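Local structure of Sys-1 protein (Caenorhabditis elegans, 3C2G) at residues 402-405 / 406-410; 464-467 / 468-472; 523-526 / 527-531. The protein acts as a transcription coregulator in the Wnt signaling asymmetry pathway, activating or repressing target genes through partners such as the TCF factor POP-1, which it binds directly. All coordinates share one frame; numbering follows the deposited sequence.

Contact 1: residues 402-405 / 406-410; sequences LRTL and NNFLM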
ATOM      1  N   LEU A 402      -2.947  -5.931  17.930  1.00 25.57           N
ATOM      2  CA  LEU A 402      -2.511  -5.374  19.200  1.00 25.38           C
ATOM      3  C   LEU A 402      -2.452  -3.857  19.182  1.00 26.11           C
ATOM      4  O   LEU A 402      -2.712  -3.206  20.204  1.00 26.34           O
ATOM      5  CB  LEU A 402      -1.156  -5.940  19.601  1.00 25.41           C
ATOM      6  CG  LEU A 402      -1.072  -7.449  19.813  1.00 27.46           C
ATOM      7  CD1 LEU A 402       0.375  -7.800  19.977  1.00 29.80           C
ATOM      8  CD2 LEU A 402      -1.891  -7.955  21.019  1.00 27.30           C
ATOM      9  N   ARG A 403      -2.115  -3.282  18.035  1.00 25.94           N
ATOM     10  CA  ARG A 403      -2.156  -1.821  17.902  1.00 26.71           C
ATOM     11  C   ARG A 403      -3.614  -1.325  18.001  1.00 26.21           C
ATOM     12  O   ARG A 403      -3.894  -0.284  18.585  1.00 27.01           O
ATOM     13  CB  ARG A 403      -1.497  -1.381  16.592  1.00 26.19           C
ATOM     14  CG  ARG A 403      -0.705  -0.088  16.698  1.00 28.60           C
ATOM     15  CD  ARG A 403       0.050   0.295  15.392  1.00 29.05           C
ATOM     16  NE  ARG A 403      -0.735   0.013  14.192  1.00 27.09           N
ATOM     17  CZ  ARG A 403      -0.437  -0.942  13.317  1.00 28.72           C
ATOM     18  NH1 ARG A 403       0.656  -1.689  13.497  1.00 25.24           N
ATOM     19  NH2 ARG A 403      -1.237  -1.152  12.268  1.00 25.24           N
ATOM     20  N   THR A 404      -4.550  -2.090  17.460  1.00 25.67           N
ATOM     21  CA  THR A 404      -5.950  -1.737  17.603  1.00 26.20           C
ATOM     22  C   THR A 404      -6.377  -1.856  19.064  1.00 25.69           C
ATOM     23  O   THR A 404      -7.069  -0.972  19.573  1.00 25.60           O
ATOM     24  CB  THR A 404      -6.847  -2.618  16.731  1.00 26.70           C
ATOM     25  OG1 THR A 404      -6.349  -2.601  15.393  1.00 27.65           O
ATOM     26  CG2 THR A 404      -8.294  -2.124  16.768  1.00 25.34           C
ATOM     27  N   LEU A 405      -5.955  -2.935  19.726  1.00 25.16           N
ATOM     28  CA  LEU A 405      -6.237  -3.131  21.143  1.00 25.25           C
ATOM     29  C   LEU A 405      -5.777  -1.939  21.958  1.00 25.96           C
ATOM     30  O   LEU A 405      -6.524  -1.431  22.780  1.00 26.57           O
ATOM     31  CB  LEU A 405      -5.590  -4.416  21.689  1.00 25.49           C
ATOM     32  CG  LEU A 405      -5.836  -4.765  23.180  1.00 24.77           C
ATOM     33  CD1 LEU A 405      -7.311  -4.927  23.471  1.00 22.44           C
ATOM     34  CD2 LEU A 405      -5.071  -6.023  23.626  1.00 23.01           C
ATOM     35  N   ASN A 406      -4.559  -1.489  21.695  1.00 26.56           N
ATOM     36  CA  ASN A 406      -3.932  -0.418  22.451  1.00 27.28           C
ATOM     37  C   ASN A 406      -4.644   0.914  22.286  1.00 28.96           C
ATOM     38  O   ASN A 406      -4.745   1.684  23.241  1.00 29.94           O
ATOM     39  CB  ASN A 406      -2.451  -0.300  22.086  1.00 26.47           C
ATOM     40  CG  ASN A 406      -1.644  -1.553  22.459  1.00 26.27           C
ATOM     41  OD1 ASN A 406      -2.139  -2.459  23.140  1.00 25.13           O
ATOM     42  ND2 ASN A 406      -0.392  -1.602  22.011  1.00 26.02           N
ATOM     43  N   ASN A 407      -5.167   1.172  21.090  1.00 30.45           N
ATOM     44  CA  ASN A 407      -6.009   2.350  20.852  1.00 31.20           C
ATOM     45  C   ASN A 407      -7.327   2.329  21.626  1.00 32.05           C
ATOM     46  O   ASN A 407      -7.866   3.383  21.937  1.00 31.73           O
ATOM     47  CB  ASN A 407      -6.252   2.561  19.357  1.00 31.48           C
ATOM     48  CG  ASN A 407      -4.990   2.981  18.615  1.00 32.07           C
ATOM     49  OD1 ASN A 407      -4.048   3.504  19.221  1.00 34.05           O
ATOM     50  ND2 ASN A 407      -4.955   2.734  17.302  1.00 29.75           N
ATOM     51  N   PHE A 408      -7.828   1.137  21.951  1.00 33.62           N
ATOM     52  CA  PHE A 408      -9.001   0.992  22.827  1.00 35.30           C
ATOM     53  C   PHE A 408      -8.676   1.230  24.303  1.00 36.77           C
ATOM     54  O   PHE A 408      -9.384   1.957  24.985  1.00 36.69           O
ATOM     55  CB  PHE A 408      -9.629  -0.399  22.707  1.00 35.22           C
ATOM     56  CG  PHE A 408     -10.371  -0.630  21.440  1.00 35.49           C
ATOM     57  CD1 PHE A 408     -11.361   0.242  21.026  1.00 37.07           C
ATOM     58  CD2 PHE A 408     -10.103  -1.750  20.671  1.00 36.84           C
ATOM     59  CE1 PHE A 408     -12.050   0.019  19.848  1.00 37.87           C
ATOM     60  CE2 PHE A 408     -10.791  -1.986  19.488  1.00 37.12           C
ATOM     61  CZ  PHE A 408     -11.766  -1.095  19.077  1.00 36.94           C
ATOM     62  N   LEU A 409      -7.611   0.601  24.794  1.00 39.19           N
ATOM     63  CA  LEU A 409      -7.348   0.552  26.234  1.00 41.57           C
ATOM     64  C   LEU A 409      -7.097   1.925  26.862  1.00 44.66           C
ATOM     65  O   LEU A 409      -7.267   2.090  28.061  1.00 44.93           O
ATOM     66  CB  LEU A 409      -6.226  -0.438  26.566  1.00 40.01           C
ATOM     67  CG  LEU A 409      -6.499  -1.913  26.243  1.00 38.51           C
ATOM     68  CD1 LEU A 409      -5.240  -2.784  26.329  1.00 33.29           C
ATOM     69  CD2 LEU A 409      -7.612  -2.483  27.108  1.00 37.51           C
HETATM   70  N   MSE A 410      -6.727   2.901  26.043  1.00 49.14           N
HETATM   71  CA  MSE A 410      -6.532   4.278  26.493  1.00 54.26           C
HETATM   72  C   MSE A 410      -7.748   4.823  27.235  1.00 55.63           C
HETATM   73  O   MSE A 410      -7.611   5.393  28.323  1.00 56.24           O
HETATM   74  CB  MSE A 410      -6.209   5.177  25.302  1.00 56.28           C
HETATM   75  CG  MSE A 410      -5.097   4.642  24.421  1.00 63.98           C
HETATM   76 SE   MSE A 410      -3.289   5.195  24.948  1.00 82.91          SE
HETATM   77  CE  MSE A 410      -3.285   4.841  26.882  1.00 76.61           C
TER
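T404 and F408 sit one helical turn apart, and their side chains run side by side in the same direction. The touching branch of T404 is its methyl: CG2 meets F408 CE2 at 3.7 Å, and F408 CD2 comes to 3.3 Å of T404 O, so this ring carbon comes close to the carbonyl oxygen. CG of F408 stays beside its own backbone N (chi1 -73°), which turns the ring back along the helix toward T404. The next pair round is purely aliphatic: L405 CG lies 3.8 Å from L409 CD1, and the two side chains cross obliquely. L405 O receives L409 N at 3.1 Å and also takes a weak bond from F408 N. This is helix 388-409 of the armadillo domain, and its two asparagines reach outward, N407 to the bound peptide and N406 to helix 457-472. N407 N bonds to R403 O at 3.2 Å, while N407 OD1 accepts from the peptide backbone, as asparagines lining the groove do in beta-catenin. N406 N is held by L402 O at 2.9 Å, and its OD1 is satisfied by S467 OG of helix 457-472. Further out, T404 OG1 turns to N400 O and R403 NH2 to N400 OD1, while I369 of helix 368-377 packs on F408 and F434 on L405.

Contact 2: residues 464-467 / 468-472; sequences ILRS and FILLL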
ATOM      1  N   ILE A 464       3.865  -5.521  21.570  1.00 28.90           N
ATOM      2  CA  ILE A 464       3.426  -6.469  22.581  1.00 29.02           C
ATOM      3  C   ILE A 464       3.709  -5.939  23.991  1.00 30.15           C
ATOM      4  O   ILE A 464       2.857  -6.052  24.878  1.00 30.28           O
ATOM      5  CB  ILE A 464       4.087  -7.833  22.396  1.00 28.76           C
ATOM      6  CG1 ILE A 464       3.525  -8.526  21.150  1.00 27.54           C
ATOM      7  CG2 ILE A 464       3.873  -8.703  23.635  1.00 28.01           C
ATOM      8  CD1 ILE A 464       4.297  -9.764  20.741  1.00 25.68           C
ATOM      9  N   LEU A 465       4.891  -5.355  24.192  1.00 29.92           N
ATOM     10  CA  LEU A 465       5.245  -4.829  25.499  1.00 30.45           C
ATOM     11  C   LEU A 465       4.230  -3.771  25.886  1.00 31.21           C
ATOM     12  O   LEU A 465       3.775  -3.717  27.038  1.00 31.23           O
ATOM     13  CB  LEU A 465       6.661  -4.247  25.520  1.00 29.28           C
ATOM     14  CG  LEU A 465       7.801  -5.223  25.263  1.00 29.31           C
ATOM     15  CD1 LEU A 465       9.139  -4.476  25.238  1.00 29.50           C
ATOM     16  CD2 LEU A 465       7.819  -6.354  26.289  1.00 30.37           C
ATOM     17  N   ARG A 466       3.869  -2.949  24.906  1.00 31.64           N
ATOM     18  CA  ARG A 466       2.905  -1.883  25.116  1.00 32.76           C
ATOM     19  C   ARG A 466       1.538  -2.455  25.524  1.00 31.92           C
ATOM     20  O   ARG A 466       0.899  -1.956  26.449  1.00 32.57           O
ATOM     21  CB  ARG A 466       2.787  -1.026  23.858  1.00 33.01           C
ATOM     22  CG  ARG A 466       2.812   0.457  24.140  1.00 37.39           C
ATOM     23  CD  ARG A 466       1.444   1.013  24.329  1.00 42.71           C
ATOM     24  NE  ARG A 466       1.454   2.177  25.212  1.00 48.51           N
ATOM     25  CZ  ARG A 466       1.071   3.391  24.842  1.00 50.27           C
ATOM     26  NH1 ARG A 466       0.658   3.597  23.593  1.00 52.61           N
ATOM     27  NH2 ARG A 466       1.090   4.389  25.718  1.00 47.81           N
ATOM     28  N   SER A 467       1.102  -3.502  24.838  1.00 30.64           N
ATOM     29  CA  SER A 467      -0.146  -4.164  25.180  1.00 30.55           C
ATOM     30  C   SER A 467      -0.195  -4.609  26.647  1.00 30.03           C
ATOM     31  O   SER A 467      -1.200  -4.397  27.314  1.00 30.09           O
ATOM     32  CB  SER A 467      -0.405  -5.351  24.244  1.00 29.97           C
ATOM     33  OG  SER A 467      -0.883  -4.875  23.001  1.00 31.09           O
ATOM     34  N   PHE A 468       0.888  -5.222  27.125  1.00 29.23           N
ATOM     35  CA  PHE A 468       0.985  -5.671  28.501  1.00 28.75           C
ATOM     36  C   PHE A 468       0.973  -4.494  29.460  1.00 29.05           C
ATOM     37  O   PHE A 468       0.281  -4.529  30.473  1.00 29.24           O
ATOM     38  CB  PHE A 468       2.237  -6.522  28.715  1.00 28.24           C
ATOM     39  CG  PHE A 468       2.113  -7.911  28.181  1.00 28.04           C
ATOM     40  CD1 PHE A 468       1.097  -8.747  28.617  1.00 28.48           C
ATOM     41  CD2 PHE A 468       3.023  -8.402  27.244  1.00 29.08           C
ATOM     42  CE1 PHE A 468       0.981 -10.050  28.108  1.00 30.15           C
ATOM     43  CE2 PHE A 468       2.903  -9.708  26.734  1.00 26.35           C
ATOM     44  CZ  PHE A 468       1.886 -10.522  27.166  1.00 26.83           C
ATOM     45  N   ILE A 469       1.729  -3.454  29.130  1.00 29.14           N
ATOM     46  CA  ILE A 469       1.708  -2.219  29.895  1.00 29.08           C
ATOM     47  C   ILE A 469       0.268  -1.736  30.087  1.00 30.21           C
ATOM     48  O   ILE A 469      -0.176  -1.547  31.218  1.00 31.19           O
ATOM     49  CB  ILE A 469       2.558  -1.123  29.234  1.00 28.73           C
ATOM     50  CG1 ILE A 469       4.043  -1.465  29.353  1.00 27.71           C
ATOM     51  CG2 ILE A 469       2.282   0.241  29.868  1.00 27.58           C
ATOM     52  CD1 ILE A 469       4.943  -0.678  28.407  1.00 28.26           C
ATOM     53  N   LEU A 470      -0.462  -1.563  28.992  1.00 29.79           N
ATOM     54  CA  LEU A 470      -1.820  -1.034  29.064  1.00 29.32           C
ATOM     55  C   LEU A 470      -2.822  -1.979  29.731  1.00 29.76           C
ATOM     56  O   LEU A 470      -3.667  -1.536  30.510  1.00 29.52           O
ATOM     57  CB  LEU A 470      -2.314  -0.635  27.679  1.00 28.48           C
ATOM     58  CG  LEU A 470      -1.507   0.460  26.983  1.00 29.03           C
ATOM     59  CD1 LEU A 470      -2.067   0.741  25.582  1.00 26.05           C
ATOM     60  CD2 LEU A 470      -1.446   1.734  27.825  1.00 24.70           C
ATOM     61  N   LEU A 471      -2.743  -3.272  29.420  1.00 30.30           N
ATOM     62  CA  LEU A 471      -3.608  -4.252  30.067  1.00 30.98           C
ATOM     63  C   LEU A 471      -3.446  -4.216  31.587  1.00 31.75           C
ATOM     64  O   LEU A 471      -4.432  -4.205  32.311  1.00 32.30           O
ATOM     65  CB  LEU A 471      -3.353  -5.659  29.546  1.00 30.28           C
ATOM     66  CG  LEU A 471      -4.028  -5.995  28.220  1.00 32.45           C
ATOM     67  CD1 LEU A 471      -3.435  -7.274  27.636  1.00 34.47           C
ATOM     68  CD2 LEU A 471      -5.548  -6.099  28.351  1.00 29.69           C
ATOM     69  N   LEU A 472      -2.204  -4.158  32.057  1.00 32.24           N
ATOM     70  CA  LEU A 472      -1.931  -4.226  33.488  1.00 32.57           C
ATOM     71  C   LEU A 472      -2.262  -2.922  34.198  1.00 33.01           C
ATOM     72  O   LEU A 472      -2.362  -2.905  35.408  1.00 33.41           O
ATOM     73  CB  LEU A 472      -0.484  -4.640  33.774  1.00 31.97           C
ATOM     74  CG  LEU A 472       0.014  -5.996  33.264  1.00 34.14           C
ATOM     75  CD1 LEU A 472       1.482  -6.107  33.547  1.00 37.30           C
ATOM     76  CD2 LEU A 472      -0.719  -7.195  33.856  1.00 35.30           C
TER
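R466 reaches along the helix to lie against L470, four residues on. Its CB starts out away from the following turn, and the chain then bends sharply (chi2 -92°), bringing the outer half of the side chain back. CD settles 3.7 Å from L470 CD1, and NE follows at 3.8 Å from the same methyl. At the tip, L470 CD1 lies over one face of the guanidinium, with CZ at 4.2 Å, so the flat group is backed by a methyl, an apolar cover for a charged end. N406 of helix 388-409 and R524 of helix 515-535 also touch R466. With an alanine in place of R466, L470 would probably lose the layer that lies against its CD1, and a gap would open between it, N406 and R524.

Round the helix, the side chains of I464 and F468 run alongside each other. I464 CG2 is opposite the backbone N (chi1 of the residue -71°, measured to CG1), and this branch meets the ring at F468 CE2, 3.4 Å away. L440 and L443 of helix 437-448 pack on the same phenylalanine. I469 bends over the carbonyl of L465, its CG1 3.2 Å from L465 O. Beneath these side chains the backbone ladder is regular: L470 N bonds to R466 O at 2.9 Å, and L471 N to S467 O at 2.8 Å. Such a largely buried helix, with apolar residues on several faces and other helices packed against them, is characteristic of the stacked all-helical architecture of armadillo domains.

Contact 3: residues 523-526 / 527-531; sequences ERTI and SLLLV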
ATOM      1  N   GLU A 523      12.706   1.142  26.351  1.00 34.99           N
ATOM      2  CA  GLU A 523      11.948   1.971  27.287  1.00 36.12           C
ATOM      3  C   GLU A 523      10.724   1.231  27.794  1.00 34.83           C
ATOM      4  O   GLU A 523      10.425   1.241  28.992  1.00 35.55           O
ATOM      5  CB  GLU A 523      11.520   3.287  26.627  1.00 35.61           C
ATOM      6  CG  GLU A 523      12.678   4.228  26.307  1.00 39.70           C
ATOM      7  CD  GLU A 523      12.247   5.508  25.593  1.00 41.49           C
ATOM      8  OE1 GLU A 523      13.007   5.974  24.704  1.00 48.23           O
ATOM      9  OE2 GLU A 523      11.157   6.055  25.918  1.00 48.87           O
ATOM     10  N   ARG A 524      10.027   0.571  26.879  1.00 33.34           N
ATOM     11  CA  ARG A 524       8.837  -0.174  27.235  1.00 32.40           C
ATOM     12  C   ARG A 524       9.166  -1.351  28.137  1.00 32.28           C
ATOM     13  O   ARG A 524       8.357  -1.716  28.979  1.00 33.22           O
ATOM     14  CB  ARG A 524       8.061  -0.611  25.985  1.00 31.61           C
ATOM     15  CG  ARG A 524       7.314   0.532  25.358  1.00 28.09           C
ATOM     16  CD  ARG A 524       6.756   0.196  24.009  1.00 26.05           C
ATOM     17  NE  ARG A 524       6.031   1.339  23.466  1.00 26.74           N
ATOM     18  CZ  ARG A 524       5.308   1.303  22.350  1.00 26.98           C
ATOM     19  NH1 ARG A 524       5.206   0.172  21.670  1.00 26.96           N
ATOM     20  NH2 ARG A 524       4.665   2.387  21.933  1.00 23.34           N
ATOM     21  N   THR A 525      10.354  -1.925  27.972  1.00 31.19           N
ATOM     22  CA  THR A 525      10.803  -2.995  28.839  1.00 30.90           C
ATOM     23  C   THR A 525      10.941  -2.467  30.272  1.00 31.57           C
ATOM     24  O   THR A 525      10.365  -3.024  31.207  1.00 30.69           O
ATOM     25  CB  THR A 525      12.148  -3.575  28.358  1.00 31.06           C
ATOM     26  OG1 THR A 525      11.989  -4.137  27.049  1.00 31.37           O
ATOM     27  CG2 THR A 525      12.636  -4.641  29.301  1.00 28.58           C
ATOM     28  N   ILE A 526      11.703  -1.388  30.438  1.00 31.84           N
ATOM     29  CA  ILE A 526      11.905  -0.800  31.759  1.00 31.93           C
ATOM     30  C   ILE A 526      10.532  -0.470  32.374  1.00 32.52           C
ATOM     31  O   ILE A 526      10.262  -0.740  33.546  1.00 32.55           O
ATOM     32  CB  ILE A 526      12.812   0.465  31.680  1.00 31.75           C
ATOM     33  CG1 ILE A 526      14.188   0.124  31.092  1.00 31.05           C
ATOM     34  CG2 ILE A 526      12.957   1.139  33.047  1.00 31.19           C
ATOM     35  CD1 ILE A 526      14.828  -1.149  31.634  1.00 30.43           C
ATOM     36  N   SER A 527       9.655   0.072  31.546  1.00 32.21           N
ATOM     37  CA  SER A 527       8.378   0.564  32.007  1.00 31.69           C
ATOM     38  C   SER A 527       7.437  -0.587  32.348  1.00 31.45           C
ATOM     39  O   SER A 527       6.636  -0.497  33.274  1.00 32.09           O
ATOM     40  CB  SER A 527       7.798   1.497  30.947  1.00 31.43           C
ATOM     41  OG  SER A 527       6.413   1.628  31.093  1.00 33.41           O
ATOM     42  N   LEU A 528       7.550  -1.688  31.620  1.00 30.86           N
ATOM     43  CA  LEU A 528       6.739  -2.861  31.921  1.00 29.60           C
ATOM     44  C   LEU A 528       7.226  -3.608  33.180  1.00 30.03           C
ATOM     45  O   LEU A 528       6.422  -4.202  33.902  1.00 30.58           O
ATOM     46  CB  LEU A 528       6.659  -3.794  30.707  1.00 28.55           C
ATOM     47  CG  LEU A 528       5.905  -5.118  30.849  1.00 27.12           C
ATOM     48  CD1 LEU A 528       4.482  -4.921  31.322  1.00 23.40           C
ATOM     49  CD2 LEU A 528       5.926  -5.876  29.543  1.00 28.61           C
ATOM     50  N   LEU A 529       8.526  -3.588  33.447  1.00 29.88           N
ATOM     51  CA  LEU A 529       9.032  -4.236  34.646  1.00 30.84           C
ATOM     52  C   LEU A 529       8.518  -3.494  35.891  1.00 31.89           C
ATOM     53  O   LEU A 529       8.162  -4.130  36.886  1.00 31.36           O
ATOM     54  CB  LEU A 529      10.547  -4.323  34.638  1.00 30.67           C
ATOM     55  CG  LEU A 529      11.160  -5.249  33.588  1.00 31.23           C
ATOM     56  CD1 LEU A 529      12.676  -5.115  33.606  1.00 30.48           C
ATOM     57  CD2 LEU A 529      10.740  -6.707  33.785  1.00 29.92           C
ATOM     58  N   LEU A 530       8.442  -2.164  35.796  1.00 32.03           N
ATOM     59  CA  LEU A 530       7.836  -1.318  36.824  1.00 32.89           C
ATOM     60  C   LEU A 530       6.355  -1.619  37.077  1.00 34.26           C
ATOM     61  O   LEU A 530       5.927  -1.807  38.230  1.00 34.77           O
ATOM     62  CB  LEU A 530       7.994   0.153  36.457  1.00 31.70           C
ATOM     63  CG  LEU A 530       9.403   0.688  36.696  1.00 34.35           C
ATOM     64  CD1 LEU A 530       9.474   2.140  36.310  1.00 34.15           C
ATOM     65  CD2 LEU A 530       9.833   0.486  38.169  1.00 35.95           C
ATOM     66  N   VAL A 531       5.583  -1.652  35.995  1.00 34.73           N
ATOM     67  CA  VAL A 531       4.165  -1.936  36.068  1.00 35.34           C
ATOM     68  C   VAL A 531       3.932  -3.294  36.713  1.00 36.73           C
ATOM     69  O   VAL A 531       3.110  -3.400  37.602  1.00 36.30           O
ATOM     70  CB  VAL A 531       3.486  -1.835  34.677  1.00 35.04           C
ATOM     71  CG1 VAL A 531       2.098  -2.379  34.727  1.00 33.31           C
ATOM     72  CG2 VAL A 531       3.454  -0.379  34.206  1.00 33.98           C
TER
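L528 N donates to R524 O at 2.8 Å, the shortest hydrogen bond between 523-526 and 527-531. The same oxygen is approached by L528 CB at 3.2 Å, so this leucine leans on the carbonyl with both its amide and the root of its side chain. Its CG then turns opposite the backbone N (chi1 177°), taking the branch away from R524 O; the L528 side chain packs on I498 of helix 494-507.

One residue on, T525 O accepts from L529 N at 3.0 Å and is also overlain by L529 CG at 3.4 Å. CG of L529 keeps beside its own backbone N (chi1 -68°), which lays the isobutyl group back over that carbonyl; side chain to side chain the pair is looser, with T525 CG2 4.3 Å from L529 CD1. L530 repeats the pattern over I526 O, to which its N bonds at 3.2 Å, and S527 does so with CB close to E523 O, which receives its amide. The contact is thus mostly side chain against backbone oxygen, four residues apart, along an unbroken alpha-helix, and the polar ends of E523, R524 and T525 find their partners elsewhere: E523 with Q519 and, by a salt bridge, with K562, R524 NH1 with S462 O, and T525 OG1 with L521 O.

Helix 515-535 lies among three others of the armadillo domain: S527 meets I469 of helix 457-472, T525 packs on Y502 of helix 494-507, and I526 and L530 both touch N568 of helix 563-579.

How the contacts relate
The three contacts follow one another along the chain, each within a single helix of the armadillo domain: contact 1 on helix 388-409, contact 2 on 457-472, contact 3 on 515-535. Contact 2 is the middle layer. Its centre lies about 9 Å from each of the others, while the centres of contacts 1 and 3 are about 18 Å apart, and the two contacts do not touch. L402 packs on I464 toward one neighbour; L465 and L472 pack on T525 and V531 toward the other. The three segments run in the same general direction, which fits the superhelical stacking of armadillo helices. Contact 1 meets the bound peptide, so contacts 2 and 3 continue the stack beyond a helix that takes part in partner binding.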